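Local atomic coordinates of tail component (Lactobacillus phage J-1, PDB entry 5LY8), a protein that forms part of the distal tail of a bacteriophage and, through this second carbohydrate-binding module, probably recognises saccharides on the Lactobacillus casei cell surface. Residues A[21-26]-A[56-61]; A[98-104]-A[222-228]. All blocks are in the same frame, centred on the assembly; numbering follows the deposited sequence. Where two conformers were deposited one is given.

Interaction 1: residues A[21-26]-A[56-61]; sequences DFNQTP and YANGIA. With MG (magnesium ion), chain C.
Asn23 and Gly59 bring the two backbones closest, their CA atoms 4.2 Å apart, where the loop 21-26 passes the type I' turn from Ala57 to Ile60 of a hairpin. Asp21 O and Gly59 O, 3.1 Å apart, do not repel each other unchecked, because both bind the same magnesium ion, at 2.4 and 2.3 Å. A water adds a second bridge, donating to Phe22 O and accepting from Gly59 N. Glycine suits this place: phi is positive (76°), and lacking a side chain Gly59 lets Asn23 OD1 come to 3.3 Å from its CA. The same OD1 accepts from a metal-bound water, while Asn23 N bonds to Asp21 OD1 from above the carboxylate plane, closing an Asx turn. Phe22 CG stands beside its backbone N (chi1 -58°), which swings the ring under Ala61, whose CB makes a CH-pi contact over the centre of one face. The Phe22 and Tyr56 rings, nearly parallel (8°) but at different heights, meet at their rims, and Pro26 CD lies over a face of Tyr56, 3.4 Å from its CZ. Main-chain oxygens and three waters, completed by Gln227 O, make this a six-coordinate magnesium site joining loop to hairpin.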
# COMPACT_ATOMS: atom_id res chain seq x y z
N ASP A 21 12.07 9.82 1.78
CA ASP A 21 13.01 9.41 0.73
C ASP A 21 13.96 8.32 1.22
O ASP A 21 14.74 7.78 0.42
CB ASP A 21 13.81 10.59 0.17
CG ASP A 21 14.62 11.39 1.16
OD1 ASP A 21 14.99 10.84 2.23
OD2 ASP A 21 14.84 12.60 0.90
N PHE A 22 13.94 8.00 2.51
CA PHE A 22 14.73 6.93 3.14
C PHE A 22 16.22 7.21 3.13
O PHE A 22 16.98 6.29 3.45
CB PHE A 22 14.40 5.54 2.56
CG PHE A 22 12.94 5.23 2.72
CD1 PHE A 22 12.12 5.10 1.62
CD2 PHE A 22 12.38 5.10 3.99
CE1 PHE A 22 10.76 4.81 1.78
CE2 PHE A 22 11.02 4.80 4.14
CZ PHE A 22 10.21 4.72 3.04
N ASN A 23 16.65 8.45 2.86
CA ASN A 23 18.10 8.79 2.92
C ASN A 23 18.59 8.73 4.38
O ASN A 23 19.73 8.45 4.66
CB ASN A 23 18.37 10.15 2.29
CG ASN A 23 18.27 10.12 0.78
OD1 ASN A 23 18.35 9.10 0.17
ND2 ASN A 23 18.12 11.26 0.20
N GLN A 24 17.69 9.01 5.30
CA GLN A 24 17.88 8.93 6.73
C GLN A 24 16.65 8.24 7.32
O GLN A 24 15.59 8.20 6.70
CB GLN A 24 17.97 10.31 7.37
CG GLN A 24 16.71 11.18 7.43
CD GLN A 24 16.19 11.89 6.14
OE1 GLN A 24 16.84 11.73 5.08
NE2 GLN A 24 15.08 12.86 6.26
N THR A 25 16.80 7.70 8.52
CA THR A 25 15.71 7.08 9.25
C THR A 25 14.47 7.98 9.25
O THR A 25 14.55 9.15 9.56
CB THR A 25 16.10 6.76 10.72
OG1 THR A 25 17.18 5.83 10.74
CG2 THR A 25 14.99 6.13 11.45
N PRO A 26 13.36 7.43 8.79
CA PRO A 26 12.12 8.22 8.76
C PRO A 26 11.74 8.80 10.12
O PRO A 26 11.93 8.15 11.16
CB PRO A 26 11.08 7.20 8.34
CG PRO A 26 11.84 6.22 7.52
CD PRO A 26 13.14 6.08 8.24
N TYR A 56 17.85 0.57 6.21
CA TYR A 56 17.93 1.63 5.21
C TYR A 56 19.30 1.66 4.56
O TYR A 56 20.31 1.70 5.27
CB TYR A 56 17.59 2.99 5.81
CG TYR A 56 16.28 2.98 6.55
CD1 TYR A 56 15.08 2.96 5.86
CD2 TYR A 56 16.25 2.94 7.94
CE1 TYR A 56 13.87 2.86 6.54
CE2 TYR A 56 15.05 2.81 8.63
CZ TYR A 56 13.86 2.78 7.93
OH TYR A 56 12.66 2.71 8.59
N ALA A 57 19.35 1.63 3.23
CA ALA A 57 20.61 1.79 2.49
C ALA A 57 20.32 2.44 1.16
O ALA A 57 19.37 2.06 0.49
CB ALA A 57 21.24 0.42 2.27
N ASN A 58 21.18 3.38 0.74
CA ASN A 58 21.10 3.97 -0.59
C ASN A 58 19.77 4.63 -0.92
O ASN A 58 19.35 4.58 -2.07
CB ASN A 58 21.47 2.91 -1.63
CG ASN A 58 22.92 2.56 -1.53
OD1 ASN A 58 23.73 3.42 -1.25
ND2 ASN A 58 23.29 1.28 -1.70
N GLY A 59 19.10 5.20 0.09
CA GLY A 59 17.82 5.86 -0.13
C GLY A 59 16.68 4.88 -0.31
O GLY A 59 15.65 5.20 -0.94
N ILE A 60 16.85 3.67 0.24
CA ILE A 60 15.90 2.58 0.08
C ILE A 60 15.65 1.87 1.41
O ILE A 60 16.58 1.62 2.17
CB ILE A 60 16.45 1.59 -0.97
CG1 ILE A 60 16.65 2.26 -2.35
CG2 ILE A 60 15.52 0.35 -1.07
CD1 ILE A 60 17.59 1.41 -3.34
N ALA A 61 14.37 1.57 1.68
CA ALA A 61 13.98 0.79 2.84
C ALA A 61 13.84 -0.68 2.45
O ALA A 61 13.13 -1.00 1.47
CB ALA A 61 12.68 1.31 3.42
MG MG C . 14.67 7.08 -1.83
O HOH W 1 19.42 5.08 2.99
O HOH W 2 16.60 8.66 -1.94
O HOH W 3 15.68 6.63 -4.00
O HOH W 4 13.47 8.86 -2.97

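Interaction 2: residues A[98-104]-A[222-228]; sequences NRVNVGT and WSINWQD. With MG (magnesium ion), chain C.
Arg99 N to Asp228 O and Gln227 N to Arg99 O open the backbone hydrogen bonds between these antiparallel strands, which run at 154° to each other. Asn101 with Asn225 and Gly103 with Ser223 each exchange two bonds, whereas Val100-Trp226 and Val102-Ile224 are non-hydrogen-bonded pairs. Between Arg99 and Val100 the register slips by one residue, a beta bulge at Gln227, whose carbonyl oxygen meets the magnesium ion 2.3 Å away. They are adjacent inner strands of a six-stranded antiparallel sheet, part of the beta-sandwich expected of the concanavalin-like clan. Branched Val100, Val102 and Ile224 suit the apolar face they share with Trp226, packed against Phe112 and Phe114. Val102 CG2, anti to its backbone N, comes down over the six-membered ring of Trp222, 3.7 Å from the centroid. Among polar groups, Asn98 OD1 lies in the Trp226 indole plane and takes its NE1-H at 3.0 Å, the donor tilted from the amide's carbonyl plane; as an acceptor it also serves Ser229 OG. On the other face Gln227 NE2 donates almost straight (167°) to Asn225 OD1 in the plane of the Gln227 amide, fixing that amide's rotation, while Gln227 OE1 probably shares a water with Arg99 NH2.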
# COMPACT_ATOMS: atom_id res chain seq x y z
N ASN A 98 3.75 5.41 -3.66
CA ASN A 98 4.80 4.62 -3.04
C ASN A 98 5.60 3.91 -4.09
O ASN A 98 5.05 3.11 -4.85
CB ASN A 98 4.17 3.62 -2.09
CG ASN A 98 3.73 4.30 -0.83
OD1 ASN A 98 4.55 4.61 0.02
ND2 ASN A 98 2.43 4.59 -0.71
N ARG A 99 6.90 4.21 -4.16
CA ARG A 99 7.79 3.59 -5.14
C ARG A 99 8.39 2.33 -4.55
O ARG A 99 8.93 2.38 -3.45
CB ARG A 99 8.90 4.56 -5.54
CG ARG A 99 9.80 3.97 -6.61
CD ARG A 99 10.69 5.02 -7.23
NE ARG A 99 11.67 4.36 -8.09
CZ ARG A 99 12.23 4.92 -9.16
NH1 ARG A 99 11.92 6.17 -9.51
NH2 ARG A 99 13.10 4.23 -9.90
N VAL A 100 8.33 1.22 -5.30
CA VAL A 100 8.88 -0.05 -4.84
C VAL A 100 9.71 -0.67 -5.96
O VAL A 100 9.58 -0.32 -7.14
CB VAL A 100 7.77 -1.06 -4.42
CG1 VAL A 100 7.00 -0.56 -3.19
CG2 VAL A 100 6.80 -1.35 -5.57
N ASN A 101 10.56 -1.62 -5.58
CA ASN A 101 11.22 -2.49 -6.53
C ASN A 101 10.83 -3.88 -6.04
O ASN A 101 11.00 -4.21 -4.86
CB ASN A 101 12.72 -2.28 -6.53
CG ASN A 101 13.42 -3.15 -7.56
OD1 ASN A 101 13.88 -2.67 -8.61
ND2 ASN A 101 13.56 -4.39 -7.29
N VAL A 102 10.25 -4.67 -6.94
CA VAL A 102 9.75 -5.94 -6.48
C VAL A 102 10.03 -7.00 -7.53
O VAL A 102 10.00 -6.72 -8.74
CB VAL A 102 8.24 -5.77 -6.02
CG1 VAL A 102 7.33 -5.21 -7.12
CG2 VAL A 102 7.68 -7.04 -5.38
N GLY A 103 10.40 -8.18 -7.06
CA GLY A 103 10.70 -9.31 -7.92
C GLY A 103 10.31 -10.58 -7.23
O GLY A 103 10.34 -10.65 -6.01
N THR A 104 9.97 -11.63 -8.03
CA THR A 104 9.58 -12.88 -7.40
C THR A 104 10.05 -14.07 -8.25
O THR A 104 10.63 -13.92 -9.35
CB THR A 104 8.05 -12.87 -7.05
OG1 THR A 104 7.69 -14.01 -6.24
CG2 THR A 104 7.14 -12.79 -8.28
N TRP A 222 9.86 -13.02 -1.22
CA TRP A 222 10.14 -12.37 -2.48
C TRP A 222 11.16 -11.23 -2.27
O TRP A 222 11.53 -10.94 -1.13
CB TRP A 222 8.84 -11.90 -3.15
CG TRP A 222 8.04 -10.82 -2.50
CD1 TRP A 222 8.28 -10.16 -1.32
CD2 TRP A 222 6.86 -10.23 -3.04
NE1 TRP A 222 7.31 -9.21 -1.09
CE2 TRP A 222 6.43 -9.22 -2.15
CE3 TRP A 222 6.12 -10.44 -4.22
CZ2 TRP A 222 5.30 -8.43 -2.39
CZ3 TRP A 222 5.00 -9.67 -4.46
CH2 TRP A 222 4.60 -8.69 -3.55
N SER A 223 11.59 -10.61 -3.37
CA SER A 223 12.53 -9.49 -3.26
C SER A 223 11.72 -8.21 -3.28
O SER A 223 10.95 -7.97 -4.20
CB SER A 223 13.51 -9.48 -4.42
OG SER A 223 14.35 -10.63 -4.37
N ILE A 224 11.82 -7.42 -2.20
CA ILE A 224 11.01 -6.22 -2.09
C ILE A 224 11.78 -5.10 -1.43
O ILE A 224 12.43 -5.31 -0.41
CB ILE A 224 9.70 -6.55 -1.30
CG1 ILE A 224 8.77 -5.33 -1.14
CG2 ILE A 224 9.96 -7.21 0.05
CD1 ILE A 224 8.28 -4.74 -2.42
N ASN A 225 11.70 -3.91 -2.03
CA ASN A 225 12.26 -2.75 -1.37
C ASN A 225 11.38 -1.54 -1.67
O ASN A 225 10.58 -1.56 -2.62
CB ASN A 225 13.74 -2.55 -1.66
CG ASN A 225 14.10 -2.16 -3.05
OD1 ASN A 225 13.61 -1.15 -3.56
ND2 ASN A 225 14.94 -2.97 -3.70
N TRP A 226 11.46 -0.51 -0.82
CA TRP A 226 10.54 0.63 -0.83
C TRP A 226 11.41 1.86 -0.90
O TRP A 226 12.23 2.11 -0.01
CB TRP A 226 9.75 0.54 0.46
CG TRP A 226 8.71 1.60 0.72
CD1 TRP A 226 7.99 2.32 -0.20
CD2 TRP A 226 8.21 1.96 2.01
NE1 TRP A 226 7.07 3.11 0.46
CE2 TRP A 226 7.19 2.91 1.81
CE3 TRP A 226 8.54 1.58 3.32
CZ2 TRP A 226 6.51 3.51 2.88
CZ3 TRP A 226 7.85 2.15 4.38
CH2 TRP A 226 6.85 3.10 4.16
N GLN A 227 11.31 2.60 -2.02
CA GLN A 227 12.28 3.66 -2.33
C GLN A 227 11.79 5.07 -2.06
O GLN A 227 12.63 5.98 -1.98
CB GLN A 227 12.78 3.54 -3.78
CG GLN A 227 13.18 2.10 -4.15
CD GLN A 227 14.16 1.93 -5.29
OE1 GLN A 227 14.56 2.91 -5.97
NE2 GLN A 227 14.58 0.67 -5.48
N ASP A 228 10.48 5.28 -1.92
CA ASP A 228 9.95 6.62 -1.74
C ASP A 228 8.51 6.49 -1.31
O ASP A 228 7.82 5.55 -1.71
CB ASP A 228 10.03 7.40 -3.08
CG ASP A 228 9.90 8.91 -2.92
OD1 ASP A 228 10.88 9.54 -2.49
OD2 ASP A 228 8.78 9.43 -3.12
MG MG C . 14.67 7.08 -1.83
O HOH W 5 14.86 2.34 -8.64
O HOH W 4 13.47 8.86 -2.97
O HOH W 2 16.60 8.66 -1.94
O HOH W 3 15.68 6.63 -4.00

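The two contacts share one magnesium ion: interaction 1 supplies two of its protein oxygens and interaction 2 the third, and Asn23 of 21-26 and Asp228 of 222-228 each hold a different metal-bound water, Asp228 OD1 bonding also to His19 NE2. They touch directly, Ala61 N probably bonding to Trp226 O at 2.8 Å, with the Phe22 and Trp226 rings meeting at about 55°. Both are partly buried. In interaction 2, nearer the chain's centre and built from regular strand pairing with an apolar and a polar face, half the touching residues are buried; in interaction 1 only a third are, and its exposed rim is joined by metal, water and ring contacts instead of direct hydrogen bonds.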